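Local structure of spike protein S1 (Bat coronavirus HKU9, 5GYQ) at residues A[22-27]-A[90-95]; A[32-37]-A[59-64]; A[42-47]-A[71-76]. The protein probably attaches the virion to the host cell through a receptor, this piece being the putative receptor-binding domain of the trimeric spike's S1 subunit. All coordinates share one frame; numbering follows the deposited sequence.

Contact 1 of 3, residues A[22-27]-A[90-95]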
loop_
_atom_site.group_PDB
_atom_site.type_symbol
_atom_site.label_atom_id
_atom_site.label_comp_id
_atom_site.label_asym_id
_atom_site.label_seq_id
_atom_site.Cartn_x
_atom_site.Cartn_y
_atom_site.Cartn_z
ATOM N N TRP A 22 8.053 2.529 2.959
ATOM C CA TRP A 22 6.698 1.978 2.980
ATOM C C TRP A 22 6.589 0.807 3.950
ATOM O O TRP A 22 7.566 0.085 4.170
ATOM C CB TRP A 22 6.270 1.529 1.579
ATOM C CG TRP A 22 7.130 0.444 0.968
ATOM C CD1 TRP A 22 8.258 0.617 0.218
ATOM C CD2 TRP A 22 6.913 -0.975 1.039
ATOM N NE1 TRP A 22 8.759 -0.601 -0.176
ATOM C CE2 TRP A 22 7.952 -1.594 0.315
ATOM C CE3 TRP A 22 5.941 -1.779 1.642
ATOM C CZ2 TRP A 22 8.050 -2.977 0.182
ATOM C CZ3 TRP A 22 6.042 -3.157 1.509
ATOM C CH2 TRP A 22 7.089 -3.740 0.784
ATOM N N ARG A 23 5.406 0.609 4.527
ATOM C CA ARG A 23 5.263 -0.436 5.542
ATOM C C ARG A 23 4.341 -1.573 5.120
ATOM O O ARG A 23 3.331 -1.358 4.465
ATOM C CB ARG A 23 4.766 0.171 6.855
ATOM C CG ARG A 23 5.884 0.723 7.725
ATOM C CD ARG A 23 5.450 1.989 8.437
ATOM N NE ARG A 23 5.743 1.955 9.866
ATOM C CZ ARG A 23 5.752 3.031 10.646
ATOM N NH1 ARG A 23 5.499 4.226 10.127
ATOM N NH2 ARG A 23 6.025 2.916 11.939
ATOM N N ARG A 24 4.701 -2.790 5.514
ATOM C CA ARG A 24 3.920 -3.971 5.165
ATOM C C ARG A 24 3.278 -4.607 6.390
ATOM O O ARG A 24 3.897 -4.705 7.447
ATOM C CB ARG A 24 4.802 -4.997 4.445
ATOM C CG ARG A 24 4.176 -6.381 4.301
ATOM C CD ARG A 24 4.852 -7.170 3.193
ATOM N NE ARG A 24 4.583 -6.581 1.883
ATOM C CZ ARG A 24 5.101 -7.022 0.740
ATOM N NH1 ARG A 24 5.926 -8.060 0.735
ATOM N NH2 ARG A 24 4.794 -6.418 -0.401
ATOM N N TYR A 25 2.027 -5.028 6.239
ATOM C CA TYR A 25 1.329 -5.771 7.279
ATOM C C TYR A 25 0.756 -7.050 6.685
ATOM O O TYR A 25 0.011 -7.012 5.705
ATOM C CB TYR A 25 0.223 -4.922 7.909
ATOM C CG TYR A 25 0.723 -3.606 8.462
ATOM C CD1 TYR A 25 1.143 -3.501 9.781
ATOM C CD2 TYR A 25 0.789 -2.472 7.660
ATOM C CE1 TYR A 25 1.611 -2.301 10.288
ATOM C CE2 TYR A 25 1.253 -1.272 8.156
ATOM C CZ TYR A 25 1.663 -1.190 9.470
ATOM O OH TYR A 25 2.125 0.008 9.963
ATOM N N MET A 26 1.118 -8.186 7.267
ATOM C CA MET A 26 0.671 -9.469 6.748
ATOM C C MET A 26 -0.484 -10.036 7.567
ATOM O O MET A 26 -0.398 -10.161 8.786
ATOM C CB MET A 26 1.838 -10.455 6.707
ATOM C CG MET A 26 2.916 -10.080 5.702
ATOM S SD MET A 26 4.340 -11.186 5.742
ATOM C CE MET A 26 5.239 -10.635 4.293
ATOM N N LEU A 27 -1.568 -10.365 6.870
ATOM C CA LEU A 27 -2.766 -10.942 7.466
ATOM C C LEU A 27 -2.919 -12.396 7.041
ATOM O O LEU A 27 -3.000 -12.702 5.842
ATOM C CB LEU A 27 -4.012 -10.155 7.060
ATOM C CG LEU A 27 -3.926 -8.629 7.088
ATOM C CD1 LEU A 27 -5.248 -8.023 6.644
ATOM C CD2 LEU A 27 -3.543 -8.137 8.471
ATOM N N TYR A 90 12.587 3.059 -7.595
ATOM C CA TYR A 90 13.472 3.206 -6.442
ATOM C C TYR A 90 12.802 3.141 -5.067
ATOM O O TYR A 90 13.484 3.240 -4.050
ATOM C CB TYR A 90 14.232 4.530 -6.549
ATOM C CG TYR A 90 14.925 4.744 -7.878
ATOM C CD1 TYR A 90 16.030 3.984 -8.237
ATOM C CD2 TYR A 90 14.478 5.713 -8.767
ATOM C CE1 TYR A 90 16.672 4.180 -9.446
ATOM C CE2 TYR A 90 15.110 5.918 -9.979
ATOM C CZ TYR A 90 16.209 5.147 -10.313
ATOM O OH TYR A 90 16.842 5.342 -11.516
ATOM N N ASN A 91 11.485 2.965 -5.018
ATOM C CA ASN A 91 10.790 3.023 -3.730
ATOM C C ASN A 91 9.816 1.878 -3.475
ATOM O O ASN A 91 9.988 1.118 -2.521
ATOM C CB ASN A 91 10.052 4.356 -3.603
ATOM C CG ASN A 91 10.993 5.540 -3.637
ATOM O OD1 ASN A 91 11.428 6.034 -2.595
ATOM N ND2 ASN A 91 11.330 5.991 -4.839
ATOM N N TYR A 92 8.789 1.767 -4.311
ATOM C CA TYR A 92 7.828 0.677 -4.196
ATOM C C TYR A 92 7.355 0.233 -5.572
ATOM O O TYR A 92 6.935 1.057 -6.384
ATOM C CB TYR A 92 6.624 1.088 -3.342
ATOM C CG TYR A 92 5.623 -0.029 -3.145
ATOM C CD1 TYR A 92 5.717 -0.885 -2.062
ATOM C CD2 TYR A 92 4.591 -0.238 -4.056
ATOM C CE1 TYR A 92 4.813 -1.914 -1.882
ATOM C CE2 TYR A 92 3.685 -1.265 -3.886
ATOM C CZ TYR A 92 3.799 -2.099 -2.797
ATOM O OH TYR A 92 2.895 -3.121 -2.623
ATOM N N ALA A 93 7.407 -1.072 -5.823
ATOM C CA ALA A 93 7.000 -1.622 -7.114
ATOM C C ALA A 93 6.034 -2.789 -6.950
ATOM O O ALA A 93 6.239 -3.664 -6.108
ATOM C CB ALA A 93 8.219 -2.058 -7.906
ATOM N N LEU A 94 4.981 -2.797 -7.761
ATOM C CA LEU A 94 4.033 -3.906 -7.773
ATOM C C LEU A 94 4.716 -5.204 -8.189
ATOM O O LEU A 94 5.622 -5.194 -9.021
ATOM C CB LEU A 94 2.867 -3.606 -8.716
ATOM C CG LEU A 94 1.930 -2.481 -8.288
ATOM C CD1 LEU A 94 0.882 -2.241 -9.357
ATOM C CD2 LEU A 94 1.280 -2.823 -6.958
ATOM N N PRO A 95 4.284 -6.332 -7.608
ATOM C CA PRO A 95 4.856 -7.620 -8.011
ATOM C C PRO A 95 4.329 -8.046 -9.376
ATOM O O PRO A 95 3.342 -7.482 -9.854
ATOM C CB PRO A 95 4.380 -8.571 -6.914
ATOM C CG PRO A 95 3.085 -7.985 -6.461
ATOM C CD PRO A 95 3.257 -6.486 -6.561
#

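Contact 2 of 3, residues A[32-37]-A[59-64]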
loop_
_atom_site.group_PDB
_atom_site.type_symbol
_atom_site.label_atom_id
_atom_site.label_comp_id
_atom_site.label_asym_id
_atom_site.label_seq_id
_atom_site.Cartn_x
_atom_site.Cartn_y
_atom_site.Cartn_z
ATOM N N PHE A 32 -10.734 -10.276 9.655
ATOM C CA PHE A 32 -10.253 -8.927 9.396
ATOM C C PHE A 32 -11.388 -8.006 8.965
ATOM O O PHE A 32 -12.230 -8.384 8.155
ATOM C CB PHE A 32 -9.155 -8.957 8.328
ATOM C CG PHE A 32 -8.624 -7.601 7.961
ATOM C CD1 PHE A 32 -8.800 -7.094 6.684
ATOM C CD2 PHE A 32 -7.945 -6.834 8.893
ATOM C CE1 PHE A 32 -8.309 -5.847 6.343
ATOM C CE2 PHE A 32 -7.453 -5.584 8.558
ATOM C CZ PHE A 32 -7.636 -5.092 7.283
ATOM N N ASP A 33 -11.410 -6.799 9.517
ATOM C CA ASP A 33 -12.420 -5.814 9.150
ATOM C C ASP A 33 -11.954 -4.997 7.951
ATOM O O ASP A 33 -11.257 -3.995 8.102
ATOM C CB ASP A 33 -12.737 -4.900 10.336
ATOM C CG ASP A 33 -13.897 -3.959 10.055
ATOM O OD1 ASP A 33 -14.076 -2.988 10.822
ATOM O OD2 ASP A 33 -14.630 -4.185 9.067
ATOM N N PHE A 34 -12.354 -5.431 6.758
ATOM C CA PHE A 34 -11.914 -4.813 5.510
ATOM C C PHE A 34 -12.370 -3.366 5.355
ATOM O O PHE A 34 -11.781 -2.605 4.589
ATOM C CB PHE A 34 -12.411 -5.627 4.315
ATOM C CG PHE A 34 -11.535 -6.793 3.966
ATOM C CD1 PHE A 34 -11.625 -7.982 4.673
ATOM C CD2 PHE A 34 -10.624 -6.704 2.926
ATOM C CE1 PHE A 34 -10.819 -9.058 4.352
ATOM C CE2 PHE A 34 -9.817 -7.775 2.599
ATOM C CZ PHE A 34 -9.915 -8.956 3.315
ATOM N N THR A 35 -13.421 -2.998 6.080
ATOM C CA THR A 35 -13.988 -1.655 6.008
ATOM C C THR A 35 -12.951 -0.576 6.323
ATOM O O THR A 35 -12.983 0.518 5.755
ATOM C CB THR A 35 -15.179 -1.511 6.979
ATOM O OG1 THR A 35 -16.146 -2.532 6.703
ATOM C CG2 THR A 35 -15.834 -0.149 6.834
ATOM N N VAL A 36 -12.027 -0.902 7.221
ATOM C CA VAL A 36 -11.015 0.043 7.674
ATOM C C VAL A 36 -10.114 0.505 6.531
ATOM O O VAL A 36 -9.731 1.674 6.466
ATOM C CB VAL A 36 -10.144 -0.573 8.793
ATOM C CG1 VAL A 36 -9.104 0.426 9.278
ATOM C CG2 VAL A 36 -11.019 -1.037 9.949
ATOM N N VAL A 37 -9.791 -0.409 5.623
ATOM C CA VAL A 37 -8.878 -0.094 4.531
ATOM C C VAL A 37 -9.609 0.114 3.209
ATOM O O VAL A 37 -8.977 0.349 2.178
ATOM C CB VAL A 37 -7.819 -1.196 4.348
ATOM C CG1 VAL A 37 -6.990 -1.341 5.612
ATOM C CG2 VAL A 37 -8.482 -2.513 3.987
ATOM N N MET A 59 -15.548 -11.654 0.451
ATOM C CA MET A 59 -15.141 -13.056 0.453
ATOM C C MET A 59 -13.851 -13.294 1.228
ATOM O O MET A 59 -13.219 -12.354 1.709
ATOM C CB MET A 59 -14.994 -13.565 -0.984
ATOM C CG MET A 59 -14.142 -12.684 -1.879
ATOM S SD MET A 59 -14.283 -13.131 -3.621
ATOM C CE MET A 59 -13.660 -14.809 -3.599
ATOM N N CYS A 60 -13.474 -14.563 1.348
ATOM C CA CYS A 60 -12.285 -14.951 2.098
ATOM C C CYS A 60 -11.086 -15.146 1.176
ATOM O O CYS A 60 -11.241 -15.307 -0.033
ATOM C CB CYS A 60 -12.547 -16.231 2.894
ATOM S SG CYS A 60 -13.818 -16.074 4.172
ATOM N N TYR A 61 -9.892 -15.136 1.757
ATOM C CA TYR A 61 -8.667 -15.273 0.980
ATOM C C TYR A 61 -7.649 -16.169 1.675
ATOM O O TYR A 61 -7.745 -16.414 2.877
ATOM C CB TYR A 61 -8.056 -13.896 0.713
ATOM C CG TYR A 61 -8.987 -12.963 -0.018
ATOM C CD1 TYR A 61 -9.092 -13.002 -1.402
ATOM C CD2 TYR A 61 -9.771 -12.050 0.676
ATOM C CE1 TYR A 61 -9.945 -12.157 -2.074
ATOM C CE2 TYR A 61 -10.629 -11.199 0.010
ATOM C CZ TYR A 61 -10.711 -11.256 -1.364
ATOM O OH TYR A 61 -11.565 -10.411 -2.035
ATOM N N GLY A 62 -6.680 -16.658 0.906
ATOM C CA GLY A 62 -5.601 -17.460 1.456
ATOM C C GLY A 62 -4.717 -16.627 2.362
ATOM O O GLY A 62 -4.226 -17.105 3.383
ATOM N N SER A 63 -4.523 -15.370 1.975
ATOM C CA SER A 63 -3.771 -14.402 2.766
ATOM C C SER A 63 -3.987 -13.004 2.206
ATOM O O SER A 63 -4.313 -12.842 1.023
ATOM C CB SER A 63 -2.277 -14.736 2.776
ATOM O OG SER A 63 -1.668 -14.349 1.556
ATOM N N VAL A 64 -3.804 -11.996 3.055
ATOM C CA VAL A 64 -3.947 -10.610 2.612
ATOM C C VAL A 64 -2.749 -9.783 3.062
ATOM O O VAL A 64 -2.360 -9.834 4.216
ATOM C CB VAL A 64 -5.244 -9.967 3.152
ATOM C CG1 VAL A 64 -5.311 -8.493 2.776
ATOM C CG2 VAL A 64 -6.465 -10.707 2.626
#

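Contact 3 of 3, residues A[42-47]-A[71-76]. With NAG (2-acetamido-2-deoxy-beta-D-glucopyranose), chain B.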
loop_
_atom_site.group_PDB
_atom_site.type_symbol
_atom_site.label_atom_id
_atom_site.label_comp_id
_atom_site.label_asym_id
_atom_site.label_seq_id
_atom_site.Cartn_x
_atom_site.Cartn_y
_atom_site.Cartn_z
ATOM N N PRO A 42 -11.596 7.845 2.880
ATOM C CA PRO A 42 -12.085 8.810 1.887
ATOM C C PRO A 42 -11.445 8.561 0.524
ATOM O O PRO A 42 -10.397 9.129 0.220
ATOM C CB PRO A 42 -11.653 10.159 2.465
ATOM C CG PRO A 42 -10.457 9.842 3.294
ATOM C CD PRO A 42 -10.693 8.469 3.863
ATOM N N THR A 43 -12.086 7.723 -0.284
ATOM C CA THR A 43 -11.486 7.219 -1.515
ATOM C C THR A 43 -11.213 8.295 -2.565
ATOM O O THR A 43 -12.090 9.088 -2.911
ATOM C CB THR A 43 -12.377 6.134 -2.148
ATOM O OG1 THR A 43 -12.527 5.045 -1.227
ATOM C CG2 THR A 43 -11.761 5.618 -3.438
ATOM N N HIS A 44 -9.978 8.308 -3.059
ATOM C CA HIS A 44 -9.583 9.163 -4.171
ATOM C C HIS A 44 -9.591 8.361 -5.464
ATOM O O HIS A 44 -9.988 8.863 -6.514
ATOM C CB HIS A 44 -8.199 9.765 -3.917
ATOM C CG HIS A 44 -7.538 10.315 -5.143
ATOM N ND1 HIS A 44 -7.767 11.593 -5.604
ATOM C CD2 HIS A 44 -6.647 9.759 -5.998
ATOM C CE1 HIS A 44 -7.045 11.801 -6.692
ATOM N NE2 HIS A 44 -6.360 10.704 -6.953
ATOM N N GLN A 45 -9.151 7.109 -5.375
ATOM C CA GLN A 45 -9.135 6.210 -6.524
ATOM C C GLN A 45 -8.937 4.765 -6.073
ATOM O O GLN A 45 -7.966 4.452 -5.389
ATOM C CB GLN A 45 -8.030 6.609 -7.509
ATOM C CG GLN A 45 -8.508 6.826 -8.939
ATOM C CD GLN A 45 -8.726 8.292 -9.270
ATOM O OE1 GLN A 45 -8.153 9.179 -8.632
ATOM N NE2 GLN A 45 -9.559 8.555 -10.272
ATOM N N LEU A 46 -9.857 3.885 -6.455
ATOM C CA LEU A 46 -9.751 2.471 -6.103
ATOM C C LEU A 46 -9.707 1.603 -7.355
ATOM O O LEU A 46 -10.682 1.528 -8.101
ATOM C CB LEU A 46 -10.915 2.049 -5.204
ATOM C CG LEU A 46 -11.024 0.570 -4.820
ATOM C CD1 LEU A 46 -9.815 0.103 -4.024
ATOM C CD2 LEU A 46 -12.304 0.321 -4.040
ATOM N N GLN A 47 -8.571 0.950 -7.580
ATOM C CA GLN A 47 -8.386 0.152 -8.786
ATOM C C GLN A 47 -8.061 -1.295 -8.449
ATOM O O GLN A 47 -7.090 -1.568 -7.755
ATOM C CB GLN A 47 -7.274 0.748 -9.649
ATOM C CG GLN A 47 -7.130 0.090 -11.004
ATOM C CD GLN A 47 -8.231 0.494 -11.960
ATOM O OE1 GLN A 47 -8.482 1.681 -12.168
ATOM N NE2 GLN A 47 -8.901 -0.494 -12.542
ATOM N N ILE A 71 1.841 8.998 -1.589
ATOM C CA ILE A 71 2.142 9.038 -3.018
ATOM C C ILE A 71 1.490 10.264 -3.655
ATOM O O ILE A 71 0.359 10.601 -3.317
ATOM C CB ILE A 71 1.658 7.728 -3.709
ATOM C CG1 ILE A 71 2.126 7.641 -5.161
ATOM C CG2 ILE A 71 0.141 7.579 -3.611
ATOM C CD1 ILE A 71 1.816 6.291 -5.807
ATOM N N ASN A 72 2.186 10.954 -4.556
ATOM C CA ASN A 72 1.555 12.117 -5.174
ATOM C C ASN A 72 0.937 11.747 -6.520
ATOM O O ASN A 72 1.086 10.613 -6.984
ATOM C CB ASN A 72 2.539 13.304 -5.279
ATOM C CG ASN A 72 3.584 13.169 -6.390
ATOM O OD1 ASN A 72 3.613 12.209 -7.159
ATOM N ND2 ASN A 72 4.456 14.178 -6.468
ATOM N N GLU A 73 0.228 12.696 -7.128
ATOM C CA GLU A 73 -0.611 12.418 -8.295
ATOM C C GLU A 73 0.149 11.833 -9.490
ATOM O O GLU A 73 -0.327 10.894 -10.123
ATOM C CB GLU A 73 -1.341 13.689 -8.728
ATOM C CG GLU A 73 -2.277 13.495 -9.922
ATOM C CD GLU A 73 -3.572 12.773 -9.566
ATOM O OE1 GLU A 73 -4.295 12.353 -10.495
ATOM O OE2 GLU A 73 -3.878 12.628 -8.365
ATOM N N THR A 74 1.315 12.394 -9.796
ATOM C CA THR A 74 2.133 11.917 -10.910
ATOM C C THR A 74 2.481 10.439 -10.741
ATOM O O THR A 74 2.243 9.604 -11.630
ATOM C CB THR A 74 3.445 12.729 -11.030
ATOM O OG1 THR A 74 3.148 14.131 -11.102
ATOM C CG2 THR A 74 4.230 12.311 -12.266
ATOM N N HIS A 75 3.037 10.127 -9.578
ATOM C CA HIS A 75 3.472 8.774 -9.267
ATOM C C HIS A 75 2.293 7.818 -9.178
ATOM O O HIS A 75 2.418 6.648 -9.527
ATOM C CB HIS A 75 4.264 8.761 -7.961
ATOM C CG HIS A 75 5.561 9.506 -8.034
ATOM N ND1 HIS A 75 6.163 10.055 -6.926
ATOM C CD2 HIS A 75 6.371 9.787 -9.083
ATOM C CE1 HIS A 75 7.290 10.647 -7.286
ATOM N NE2 HIS A 75 7.439 10.499 -8.588
ATOM N N LEU A 76 1.152 8.320 -8.714
ATOM C CA LEU A 76 -0.058 7.504 -8.626
ATOM C C LEU A 76 -0.568 7.121 -10.011
ATOM O O LEU A 76 -0.915 5.963 -10.263
ATOM C CB LEU A 76 -1.154 8.239 -7.850
ATOM C CG LEU A 76 -2.463 7.463 -7.685
ATOM C CD1 LEU A 76 -2.239 6.204 -6.863
ATOM C CD2 LEU A 76 -3.538 8.336 -7.059
HETATM C C1 NAG B . 5.515 14.274 -7.435
HETATM C C2 NAG B . 5.392 15.511 -8.295
HETATM C C3 NAG B . 6.421 15.463 -9.415
HETATM C C4 NAG B . 7.823 15.278 -8.837
HETATM C C5 NAG B . 7.868 14.137 -7.815
HETATM C C6 NAG B . 9.160 14.115 -7.031
HETATM C C7 NAG B . 3.169 16.544 -8.338
HETATM C C8 NAG B . 1.824 16.572 -8.999
HETATM N N2 NAG B . 4.048 15.659 -8.829
HETATM O O3 NAG B . 6.335 16.678 -10.147
HETATM O O4 NAG B . 8.741 14.910 -9.864
HETATM O O5 NAG B . 6.806 14.237 -6.852
HETATM O O6 NAG B . 9.215 13.006 -6.145
HETATM O O7 NAG B . 3.452 17.284 -7.401
HETATM O O HOH W 1 -5.661 9.841 -9.888
#

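Contact 1 of 3, residues A[22-27]-A[90-95]
Asn91, the first residue to leave the helical path after helix 86-90, brings its backbone O to the edge of the Trp22 indole, 3.2 Å from NE1. Its side-chain amide bonds elsewhere: OD1 accepts from Ala116 N and ND2 donates to Thr86 O. Tyr92 then makes the main apolar contact. Its ring stands on the indole in a T-shaped (edge-to-face) pair, with the planes at 85° and the centroid 4.7 Å from that of the five-membered ring of Trp22. The CD1–CE1 edge does the touching; CD1 lies 3.3 Å from Trp22 CD2, over the middle of the bicyclic system, and Tyr92 CB adds a CH-pi contact 4.3 Å from the five-membered centroid. With Tyr92 CG anti to the backbone N (chi1 -178°), the phenol reaches across the indole toward Arg24. Tyr92 OH stops 4.4 Å from Arg24 NH2, and the two are joined through Asp67, which accepts a hydrogen bond from the phenol and forms a salt bridge with Arg24. The Arg24 guanidinium in turn has Trp22 CH2 against one face. The arrangement is an aromatic pair with a shared carboxylate, that of Asp67, beside edge strand 23-27 of the receptor-binding domain's five-stranded antiparallel sheet.

Contact 2 of 3, residues A[32-37]-A[59-64]
Phe34 pushes the far end of its ring toward Tyr61 and Val64, and a single atom, CZ, makes both close approaches. Val64 meets it at the ring edge, near the plane of the phenyl, with CG2 3.9 Å from Phe34 CZ. Tyr61 is set obliquely to the phenylalanine; its CD2–CE2 side lies against the same tip, Tyr61 CE2 being 4.1 Å from Phe34 CZ. Phe34 CG is anti to the carbonyl carbon (chi1 -84°), which carries the ring off its turn and toward strand 63-71. One of its faces is taken by Phe32, whose CD1 sits 3.5 Å above the phenyl plane toward the rim; the edge of the Phe32 ring points at that face, with Phe34 CE1 near the Phe32 plane. Pro167 and Ala57 also touch Phe34. Tyr61 OH is hydrogen-bonded to Leu56 O, and nearby Cys60 is disulfide-linked to Cys166, which ties this segment to strand 165-167. Across the two segments the contact is purely apolar: three buried side chains meet by dispersion and burial of carbon surface, with the tyrosine hydroxyl satisfied elsewhere.

Contact 3 of 3, residues A[42-47]-A[71-76]
The backbones stay well apart, the nearest CA atoms being those of His44 and Glu73 at 10.4 Å, where a strand with a classic beta bulge at His44 and Gln45, both facing Ala104, passes the first turn of helix 73-81. Side chains bridge the distance. His44 and Leu76 reach for each other from opposite directions, and Leu76 CD2 meets the imidazole at its edge, 3.6 Å from His44 CD2. With His44 CG anti to the backbone N (chi1 163°), the ring extends toward the helix, where it is stacked with Tyr149 and edge-to-face with Tyr106. Glu73 bends at chi2 (75°) and brings its carboxylate nearer the strand, its plane 85° from that of the imidazole; Glu73 OE2 lies 3.4 Å from His44 NE2 in an oblique approach. The same OE2 has a weak hydrogen bond with Tyr149 OH, whereas OE1 accepts from Asn77 ND2. A water lies between the segments, its O 2.9 Å from Gln45 OE1 and from Glu73 OE1.

On the far side of the helix start, Asn72 is the N-cap: its OD1 accepts from His75 N at 3.2 Å, an almost straight bond. Asn72 ND2 is bonded covalently to C1 of the N-acetylglucosamine, the N-glycosidic link. The sugar's N2 donates to Thr74 OG1 at 2.9 Å, and one face of the His75 ring has the sugar C1 over its rim. His75 ND1 and the Asn72 backbone N are both hydrogen-bonded to Tyr113 OH.

Thus one asparagine side chain both caps the helix and carries the glycan, its two amide atoms sharing the tasks. On the strand side, the nearby carboxylate could polarise the His44 ring, in a junction that mixes apolar packing with polar groups and a water between.

From the N terminus, strand 23-27 comes first as an edge of the five-stranded antiparallel sheet, and contact 1 closes the widest loop by bringing residues 90-95 back to it. Contacts 2 and 3 both lie within that loop. Contact 2 joins the turn after strand 30-32 to the start of strand 63-71; contact 3 joins the opposite edge strand, 43-49, to helix 73-81. Their segments alternate along the chain, so these two loops cross. Contacts 1 and 2 touch through neighbouring strands, with Leu27 N 2.8 Å from Val64 O, a probable hydrogen bond. Contact 3 touches neither, its centre lying about 16 Å from that of contact 1.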